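Local coordinates for putative cell invasion protein with MAC/Perforin domain (Bacteroides thetaiotaomicron VPI-5482, PDB 3KK7) that is of unproven function but belongs to the membrane-attack complex/perforin (MACPF) family and may take part in cell invasion, at residues S30-W35 and I509-G514; P375-I380 and K445-K450. All coordinates share one frame; numbering follows the deposited sequence.

Along the chain the order is 30-35, 375-380, 445-450, 509-514, so both halves of contact 2 fall between those of contact 1. The centres of the two contacts lie about 12 Å apart, both on one side of the chain's centre and some 28 to 30 Å from it. Contact 2 lies in the D2 region, where strand 376-386 runs parallel to 450-454; contact 1 sets the loop after strand 22-25 against helix 508-512 of the D3 region. Strand 22-25 itself pairs with 450-454. A probable hydrogen bond of 2.8 Å between G514 O and Q448 N joins the contacts, so N-terminal, D2 and D3 parts of the protein meet here.

Contact 1. Residues S30-W35 and I509-G514; sequences SLPRVW and IPDAYG
The carbonyl oxygen D511 O is held by two donors: R27 NH2 and, through a weak bond of 3.0 Å, G514 N. R27 also reaches P32 O with NH2 and A512 O with NH1, so one guanidinium ties the two segments together; no hydrogen bond runs directly between them. Beside this polar knot L31 turns its side chain toward the helix end, CG anti to its own carbonyl carbon (chi1 -63°). Both methyls lie against the same two places, CD1 nearest G514 CA (3.8 Å) and CD2 4.0 Å from D511 O. The backbone of G514 has a positive phi (56°) and closes helix 508-512 in a Schellman motif. Glycine suits this position on two counts: the left-handed backbone is easiest without a side chain, and a beta-carbon modelled on G514 would stand only 2.9 Å from L31 CD1, a clash. An alanine in place of L31 would lose both methyls and would probably loosen the packing over this helix end. Farther along, P32 and D511 cross obliquely, with P32 CD 4.1 Å from D511 CB. W35 starts out from the backbone away from the helix, but at a chi1 of -33°, well off the staggered value, its six-membered ring swings back. A512 CB therefore meets the indole at its edge, near the ring plane, 3.9 Å from W35 CE3. The same methyl sits 3.7 Å from V34 O. The loop is tied elsewhere as well: R33 NH1 forms a salt bridge with E374, and W35 O accepts a hydrogen bond from R403.

Contact 2. Residues P375-I380 and K445-K450; sequences PYIEII and KYYQLK
I377 divides its contacts between one backbone bond and an apolar core. Its amide N donates to K450 O over 3.1 Å, bent at 147° but approaching nearly along the C=O axis. The packed part lies beside this bond. I377, with CG1 anti to its own carbonyl carbon (chi1 -63°), crosses L449 at about a right angle, CG1 lying 3.6 Å from L449 CD1. I377 CD1 sits over one face of the Y447 ring, offset toward the rim, in a CH-pi contact 4.0 Å from the centroid. The other methyl of L449, CD2, turns to a different neighbour: it touches P375 CB at 3.9 Å and packs on the peptide between P375 and Y376. L449 manages this with CG lodged between its own N and C (chi1 37°).

At Y376 and K450, both partly exposed, the backbone end is close, Y376 CB standing 3.2 Å from K450 O. The side chains part beyond Y376 CB and K450 CB, 4.1 Å apart. K450 NZ stands 5.7 Å from the centroid of the Y376 ring, at most a weak cation-pi attraction. K450 leads into strand 450-454, parallel to 376-386 in the mixed sheet of the D2 region, and Q25 NE2 hydrogen-bonds to both Y447 O and L449 O. The segments are thus joined by buried hydrocarbon and a single direct main-chain hydrogen bond, and the charge of K450 probably adds little.

Contact 1. Residues S30-W35 and I509-G514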
ATOM      1  N   SER A  30     -13.947 -15.418  30.228  1.00 31.75           N
ATOM      2  CA  SER A  30     -14.675 -14.176  30.505  1.00 31.46           C
ATOM      3  C   SER A  30     -14.161 -13.009  29.657  1.00 31.32           C
ATOM      4  O   SER A  30     -14.771 -11.943  29.628  1.00 31.09           O
ATOM      5  CB  SER A  30     -14.651 -13.845  32.001  1.00 31.39           C
ATOM      6  OG  SER A  30     -13.335 -13.749  32.490  1.00 31.55           O
ATOM      7  N   LEU A  31     -13.046 -13.211  28.955  1.00 31.27           N
ATOM      8  CA  LEU A  31     -12.572 -12.233  27.973  1.00 30.85           C
ATOM      9  C   LEU A  31     -13.525 -12.210  26.792  1.00 30.75           C
ATOM     10  O   LEU A  31     -14.038 -13.269  26.405  1.00 30.93           O
ATOM     11  CB  LEU A  31     -11.207 -12.633  27.445  1.00 30.85           C
ATOM     12  CG  LEU A  31     -10.058 -12.676  28.436  1.00 30.17           C
ATOM     13  CD1 LEU A  31      -8.862 -13.307  27.754  1.00 30.74           C
ATOM     14  CD2 LEU A  31      -9.737 -11.283  28.926  1.00 30.16           C
ATOM     15  N   PRO A  32     -13.757 -11.024  26.195  1.00 30.53           N
ATOM     16  CA  PRO A  32     -14.598 -11.028  24.986  1.00 30.26           C
ATOM     17  C   PRO A  32     -13.872 -11.685  23.793  1.00 30.41           C
ATOM     18  O   PRO A  32     -12.682 -11.982  23.875  1.00 30.32           O
ATOM     19  CB  PRO A  32     -14.897  -9.542  24.719  1.00 30.01           C
ATOM     20  CG  PRO A  32     -14.118  -8.743  25.752  1.00 30.26           C
ATOM     21  CD  PRO A  32     -13.210  -9.689  26.505  1.00 30.59           C
ATOM     22  N   ARG A  33     -14.619 -11.973  22.730  1.00 30.64           N
ATOM     23  CA  ARG A  33     -14.065 -12.487  21.483  1.00 30.81           C
ATOM     24  C   ARG A  33     -14.160 -11.418  20.407  1.00 30.52           C
ATOM     25  O   ARG A  33     -14.840 -11.616  19.407  1.00 31.03           O
ATOM     26  CB  ARG A  33     -14.833 -13.715  21.029  1.00 30.84           C
ATOM     27  CG  ARG A  33     -14.845 -14.796  22.065  1.00 32.28           C
ATOM     28  CD  ARG A  33     -14.914 -16.183  21.460  1.00 33.96           C
ATOM     29  NE  ARG A  33     -14.137 -17.090  22.294  1.00 36.01           N
ATOM     30  CZ  ARG A  33     -12.931 -17.576  22.003  1.00 37.08           C
ATOM     31  NH1 ARG A  33     -12.325 -17.308  20.849  1.00 36.98           N
ATOM     32  NH2 ARG A  33     -12.341 -18.380  22.881  1.00 38.34           N
ATOM     33  N   VAL A  34     -13.513 -10.279  20.623  1.00 29.74           N
ATOM     34  CA  VAL A  34     -13.592  -9.203  19.654  1.00 29.32           C
ATOM     35  C   VAL A  34     -12.191  -8.828  19.197  1.00 29.01           C
ATOM     36  O   VAL A  34     -11.364  -8.343  19.979  1.00 28.14           O
ATOM     37  CB  VAL A  34     -14.382  -7.989  20.190  1.00 29.12           C
ATOM     38  CG1 VAL A  34     -14.502  -6.933  19.120  1.00 28.47           C
ATOM     39  CG2 VAL A  34     -15.767  -8.411  20.610  1.00 28.54           C
ATOM     40  N   TRP A  35     -11.954  -9.067  17.909  1.00 28.96           N
ATOM     41  CA  TRP A  35     -10.654  -8.849  17.307  1.00 28.99           C
ATOM     42  C   TRP A  35     -10.596  -7.544  16.500  1.00 29.56           C
ATOM     43  O   TRP A  35      -9.509  -7.111  16.111  1.00 29.09           O
ATOM     44  CB  TRP A  35     -10.245 -10.034  16.425  1.00 29.04           C
ATOM     45  CG  TRP A  35     -10.726 -11.382  16.893  1.00 28.38           C
ATOM     46  CD1 TRP A  35     -11.394 -12.301  16.154  1.00 26.97           C
ATOM     47  CD2 TRP A  35     -10.595 -11.941  18.207  1.00 28.08           C
ATOM     48  NE1 TRP A  35     -11.670 -13.401  16.910  1.00 26.91           N
ATOM     49  CE2 TRP A  35     -11.197 -13.209  18.177  1.00 26.61           C
ATOM     50  CE3 TRP A  35     -10.015 -11.496  19.400  1.00 27.86           C
ATOM     51  CZ2 TRP A  35     -11.253 -14.041  19.298  1.00 26.68           C
ATOM     52  CZ3 TRP A  35     -10.072 -12.329  20.514  1.00 26.82           C
ATOM     53  CH2 TRP A  35     -10.683 -13.584  20.450  1.00 25.97           C
ATOM     54  N   ILE A 509      -8.550  -3.911  22.532  1.00 27.01           N
ATOM     55  CA  ILE A 509      -7.290  -4.478  22.026  1.00 27.39           C
ATOM     56  C   ILE A 509      -6.525  -5.235  23.107  1.00 27.77           C
ATOM     57  O   ILE A 509      -6.299  -6.430  22.959  1.00 28.52           O
ATOM     58  CB  ILE A 509      -6.379  -3.418  21.338  1.00 27.55           C
ATOM     59  CG1 ILE A 509      -7.088  -2.821  20.115  1.00 27.67           C
ATOM     60  CG2 ILE A 509      -5.043  -4.050  20.895  1.00 26.74           C
ATOM     61  CD1 ILE A 509      -6.376  -1.644  19.479  1.00 27.50           C
ATOM     62  N   PRO A 510      -6.125  -4.569  24.202  1.00 28.22           N
ATOM     63  CA  PRO A 510      -5.478  -5.396  25.260  1.00 28.25           C
ATOM     64  C   PRO A 510      -6.330  -6.598  25.690  1.00 28.45           C
ATOM     65  O   PRO A 510      -5.786  -7.650  26.028  1.00 28.14           O
ATOM     66  CB  PRO A 510      -5.265  -4.420  26.431  1.00 28.22           C
ATOM     67  CG  PRO A 510      -6.007  -3.142  26.056  1.00 28.41           C
ATOM     68  CD  PRO A 510      -6.163  -3.136  24.548  1.00 28.07           C
ATOM     69  N   ASP A 511      -7.657  -6.450  25.636  1.00 29.03           N
ATOM     70  CA  ASP A 511      -8.577  -7.549  25.987  1.00 29.28           C
ATOM     71  C   ASP A 511      -8.513  -8.713  24.980  1.00 29.14           C
ATOM     72  O   ASP A 511      -8.624  -9.883  25.369  1.00 29.14           O
ATOM     73  CB  ASP A 511     -10.031  -7.044  26.225  1.00 29.32           C
ATOM     74  CG  ASP A 511     -10.283  -6.583  27.695  1.00 29.73           C
ATOM     75  OD1 ASP A 511      -9.457  -6.926  28.575  1.00 29.63           O
ATOM     76  OD2 ASP A 511     -11.302  -5.881  27.971  1.00 29.45           O
ATOM     77  N   ALA A 512      -8.299  -8.409  23.704  1.00 29.07           N
ATOM     78  CA  ALA A 512      -8.092  -9.454  22.714  1.00 28.76           C
ATOM     79  C   ALA A 512      -6.858 -10.294  23.080  1.00 29.02           C
ATOM     80  O   ALA A 512      -6.868 -11.517  22.938  1.00 29.73           O
ATOM     81  CB  ALA A 512      -7.964  -8.870  21.373  1.00 28.47           C
ATOM     82  N   TYR A 513      -5.824  -9.666  23.626  1.00 29.03           N
ATOM     83  CA  TYR A 513      -4.634 -10.408  24.086  1.00 28.77           C
ATOM     84  C   TYR A 513      -4.709 -10.871  25.541  1.00 29.08           C
ATOM     85  O   TYR A 513      -3.813 -11.559  26.032  1.00 29.29           O
ATOM     86  CB  TYR A 513      -3.380  -9.564  23.882  1.00 28.59           C
ATOM     87  CG  TYR A 513      -3.056  -9.269  22.426  1.00 27.28           C
ATOM     88  CD1 TYR A 513      -3.700  -8.250  21.737  1.00 26.11           C
ATOM     89  CD2 TYR A 513      -2.079  -9.982  21.760  1.00 27.10           C
ATOM     90  CE1 TYR A 513      -3.389  -7.970  20.422  1.00 26.21           C
ATOM     91  CE2 TYR A 513      -1.752  -9.703  20.442  1.00 26.18           C
ATOM     92  CZ  TYR A 513      -2.404  -8.705  19.772  1.00 25.61           C
ATOM     93  OH  TYR A 513      -2.065  -8.454  18.462  1.00 24.12           O
ATOM     94  N   GLY A 514      -5.786 -10.516  26.230  1.00 29.75           N
ATOM     95  CA  GLY A 514      -5.951 -10.856  27.656  1.00 29.85           C
ATOM     96  C   GLY A 514      -4.791 -10.341  28.484  1.00 29.91           C
ATOM     97  O   GLY A 514      -4.209 -11.095  29.260  1.00 30.34           O
TER

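Contact 2. Residues P375-I380 and K445-K450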
ATOM      1  N   PRO A 375      -5.645 -13.676  18.914  1.00 28.31           N
ATOM      2  CA  PRO A 375      -4.243 -13.904  19.228  1.00 29.04           C
ATOM      3  C   PRO A 375      -4.014 -15.080  20.201  1.00 29.80           C
ATOM      4  O   PRO A 375      -4.929 -15.520  20.883  1.00 29.71           O
ATOM      5  CB  PRO A 375      -3.804 -12.580  19.842  1.00 28.69           C
ATOM      6  CG  PRO A 375      -5.013 -11.977  20.340  1.00 28.52           C
ATOM      7  CD  PRO A 375      -6.136 -12.422  19.499  1.00 28.08           C
ATOM      8  N   TYR A 376      -2.777 -15.567  20.247  1.00 30.77           N
ATOM      9  CA  TYR A 376      -2.420 -16.718  21.058  1.00 31.33           C
ATOM     10  C   TYR A 376      -0.915 -16.879  21.067  1.00 31.92           C
ATOM     11  O   TYR A 376      -0.252 -16.486  20.125  1.00 32.45           O
ATOM     12  CB  TYR A 376      -3.043 -18.002  20.494  1.00 31.45           C
ATOM     13  CG  TYR A 376      -2.649 -18.334  19.073  1.00 31.62           C
ATOM     14  CD1 TYR A 376      -1.514 -19.094  18.802  1.00 32.68           C
ATOM     15  CD2 TYR A 376      -3.431 -17.908  17.999  1.00 33.08           C
ATOM     16  CE1 TYR A 376      -1.152 -19.415  17.484  1.00 33.24           C
ATOM     17  CE2 TYR A 376      -3.083 -18.212  16.688  1.00 33.80           C
ATOM     18  CZ  TYR A 376      -1.939 -18.962  16.432  1.00 33.84           C
ATOM     19  OH  TYR A 376      -1.610 -19.262  15.132  1.00 33.18           O
ATOM     20  N   ILE A 377      -0.391 -17.466  22.132  1.00 32.39           N
ATOM     21  CA  ILE A 377       1.012 -17.791  22.228  1.00 32.64           C
ATOM     22  C   ILE A 377       1.156 -19.262  21.898  1.00 33.09           C
ATOM     23  O   ILE A 377       0.434 -20.079  22.455  1.00 33.23           O
ATOM     24  CB  ILE A 377       1.524 -17.559  23.635  1.00 32.63           C
ATOM     25  CG1 ILE A 377       1.406 -16.071  23.996  1.00 32.18           C
ATOM     26  CG2 ILE A 377       2.963 -18.050  23.740  1.00 33.11           C
ATOM     27  CD1 ILE A 377       1.876 -15.729  25.399  1.00 29.91           C
ATOM     28  N   GLU A 378       2.059 -19.598  20.981  1.00 33.44           N
ATOM     29  CA  GLU A 378       2.373 -20.992  20.688  1.00 34.21           C
ATOM     30  C   GLU A 378       3.826 -21.246  21.124  1.00 34.88           C
ATOM     31  O   GLU A 378       4.736 -20.493  20.741  1.00 35.37           O
ATOM     32  CB  GLU A 378       2.142 -21.334  19.207  1.00 34.37           C
ATOM     33  CG  GLU A 378       2.947 -20.490  18.194  1.00 35.83           C
ATOM     34  CD  GLU A 378       2.599 -20.787  16.741  1.00 37.52           C
ATOM     35  OE1 GLU A 378       2.225 -21.948  16.462  1.00 40.02           O
ATOM     36  OE2 GLU A 378       2.707 -19.867  15.878  1.00 37.79           O
ATOM     37  N   ILE A 379       4.036 -22.250  21.982  1.00 34.82           N
ATOM     38  CA  ILE A 379       5.384 -22.627  22.426  1.00 34.80           C
ATOM     39  C   ILE A 379       5.846 -23.721  21.469  1.00 35.01           C
ATOM     40  O   ILE A 379       5.326 -24.849  21.493  1.00 35.01           O
ATOM     41  CB  ILE A 379       5.412 -23.151  23.888  1.00 34.61           C
ATOM     42  CG1 ILE A 379       4.814 -22.108  24.851  1.00 34.16           C
ATOM     43  CG2 ILE A 379       6.845 -23.507  24.291  1.00 34.62           C
ATOM     44  CD1 ILE A 379       4.173 -22.692  26.088  1.00 30.83           C
ATOM     45  N   ILE A 380       6.800 -23.387  20.612  1.00 34.69           N
ATOM     46  CA  ILE A 380       7.226 -24.305  19.581  1.00 34.71           C
ATOM     47  C   ILE A 380       8.738 -24.295  19.489  1.00 34.85           C
ATOM     48  O   ILE A 380       9.405 -23.800  20.380  1.00 34.52           O
ATOM     49  CB  ILE A 380       6.555 -23.956  18.230  1.00 34.91           C
ATOM     50  CG1 ILE A 380       6.897 -22.520  17.800  1.00 35.11           C
ATOM     51  CG2 ILE A 380       5.043 -24.135  18.340  1.00 35.09           C
ATOM     52  CD1 ILE A 380       6.713 -22.249  16.311  1.00 34.46           C
ATOM     53  N   LYS A 445       1.188 -15.465  33.727  1.00 35.01           N
ATOM     54  CA  LYS A 445       1.088 -14.380  34.714  1.00 34.93           C
ATOM     55  C   LYS A 445       0.689 -13.047  34.071  1.00 34.80           C
ATOM     56  O   LYS A 445       0.183 -12.166  34.754  1.00 34.64           O
ATOM     57  CB  LYS A 445       2.427 -14.167  35.442  1.00 34.86           C
ATOM     58  CG  LYS A 445       2.938 -15.299  36.355  1.00 35.12           C
ATOM     59  CD  LYS A 445       4.472 -15.130  36.590  1.00 35.61           C
ATOM     60  CE  LYS A 445       4.940 -15.447  38.022  1.00 35.25           C
ATOM     61  NZ  LYS A 445       4.968 -16.888  38.329  1.00 35.09           N
ATOM     62  N   TYR A 446       0.941 -12.909  32.769  1.00 34.72           N
ATOM     63  CA  TYR A 446       0.731 -11.654  32.052  1.00 34.79           C
ATOM     64  C   TYR A 446      -0.339 -11.747  30.947  1.00 35.08           C
ATOM     65  O   TYR A 446      -1.007 -10.753  30.652  1.00 34.58           O
ATOM     66  CB  TYR A 446       2.082 -11.187  31.467  1.00 34.62           C
ATOM     67  CG  TYR A 446       3.207 -11.252  32.474  1.00 34.05           C
ATOM     68  CD1 TYR A 446       3.383 -10.242  33.420  1.00 33.84           C
ATOM     69  CD2 TYR A 446       4.071 -12.344  32.514  1.00 33.54           C
ATOM     70  CE1 TYR A 446       4.415 -10.315  34.381  1.00 34.01           C
ATOM     71  CE2 TYR A 446       5.102 -12.430  33.471  1.00 33.85           C
ATOM     72  CZ  TYR A 446       5.265 -11.411  34.403  1.00 34.04           C
ATOM     73  OH  TYR A 446       6.276 -11.493  35.341  1.00 34.28           O
ATOM     74  N   TYR A 447      -0.484 -12.929  30.338  1.00 35.54           N
ATOM     75  CA  TYR A 447      -1.374 -13.130  29.188  1.00 35.86           C
ATOM     76  C   TYR A 447      -2.419 -14.180  29.538  1.00 36.39           C
ATOM     77  O   TYR A 447      -2.070 -15.260  30.029  1.00 36.11           O
ATOM     78  CB  TYR A 447      -0.606 -13.672  27.990  1.00 35.67           C
ATOM     79  CG  TYR A 447       0.450 -12.783  27.386  1.00 35.86           C
ATOM     80  CD1 TYR A 447       1.768 -12.799  27.847  1.00 36.13           C
ATOM     81  CD2 TYR A 447       0.159 -11.989  26.289  1.00 36.05           C
ATOM     82  CE1 TYR A 447       2.753 -11.991  27.243  1.00 35.98           C
ATOM     83  CE2 TYR A 447       1.133 -11.189  25.689  1.00 35.69           C
ATOM     84  CZ  TYR A 447       2.412 -11.192  26.164  1.00 35.50           C
ATOM     85  OH  TYR A 447       3.337 -10.396  25.540  1.00 37.48           O
ATOM     86  N   GLN A 448      -3.681 -13.868  29.245  1.00 36.99           N
ATOM     87  CA  GLN A 448      -4.822 -14.752  29.526  1.00 37.37           C
ATOM     88  C   GLN A 448      -5.438 -15.333  28.246  1.00 37.17           C
ATOM     89  O   GLN A 448      -6.594 -15.787  28.244  1.00 36.97           O
ATOM     90  CB  GLN A 448      -5.900 -13.974  30.271  1.00 37.75           C
ATOM     91  CG  GLN A 448      -5.614 -13.728  31.740  1.00 39.56           C
ATOM     92  CD  GLN A 448      -6.875 -13.323  32.475  1.00 42.10           C
ATOM     93  OE1 GLN A 448      -7.737 -12.638  31.916  1.00 44.81           O
ATOM     94  NE2 GLN A 448      -7.004 -13.761  33.721  1.00 44.10           N
ATOM     95  N   LEU A 449      -4.664 -15.305  27.162  1.00 36.80           N
ATOM     96  CA  LEU A 449      -5.112 -15.823  25.882  1.00 36.22           C
ATOM     97  C   LEU A 449      -4.741 -17.303  25.773  1.00 36.11           C
ATOM     98  O   LEU A 449      -4.046 -17.844  26.629  1.00 35.66           O
ATOM     99  CB  LEU A 449      -4.522 -15.003  24.730  1.00 35.99           C
ATOM    100  CG  LEU A 449      -3.095 -14.440  24.780  1.00 35.97           C
ATOM    101  CD1 LEU A 449      -2.014 -15.508  25.055  1.00 34.33           C
ATOM    102  CD2 LEU A 449      -2.822 -13.694  23.458  1.00 35.31           C
ATOM    103  N   LYS A 450      -5.247 -17.954  24.732  1.00 36.05           N
ATOM    104  CA  LYS A 450      -4.916 -19.335  24.440  1.00 36.02           C
ATOM    105  C   LYS A 450      -3.390 -19.470  24.346  1.00 35.90           C
ATOM    106  O   LYS A 450      -2.752 -18.768  23.578  1.00 35.76           O
ATOM    107  CB  LYS A 450      -5.581 -19.758  23.119  1.00 36.45           C
ATOM    108  CG  LYS A 450      -5.463 -21.251  22.731  1.00 37.65           C
ATOM    109  CD  LYS A 450      -5.580 -21.499  21.191  1.00 39.48           C
ATOM    110  CE  LYS A 450      -7.023 -21.481  20.635  1.00 39.18           C
ATOM    111  NZ  LYS A 450      -7.015 -21.605  19.138  1.00 38.07           N
TER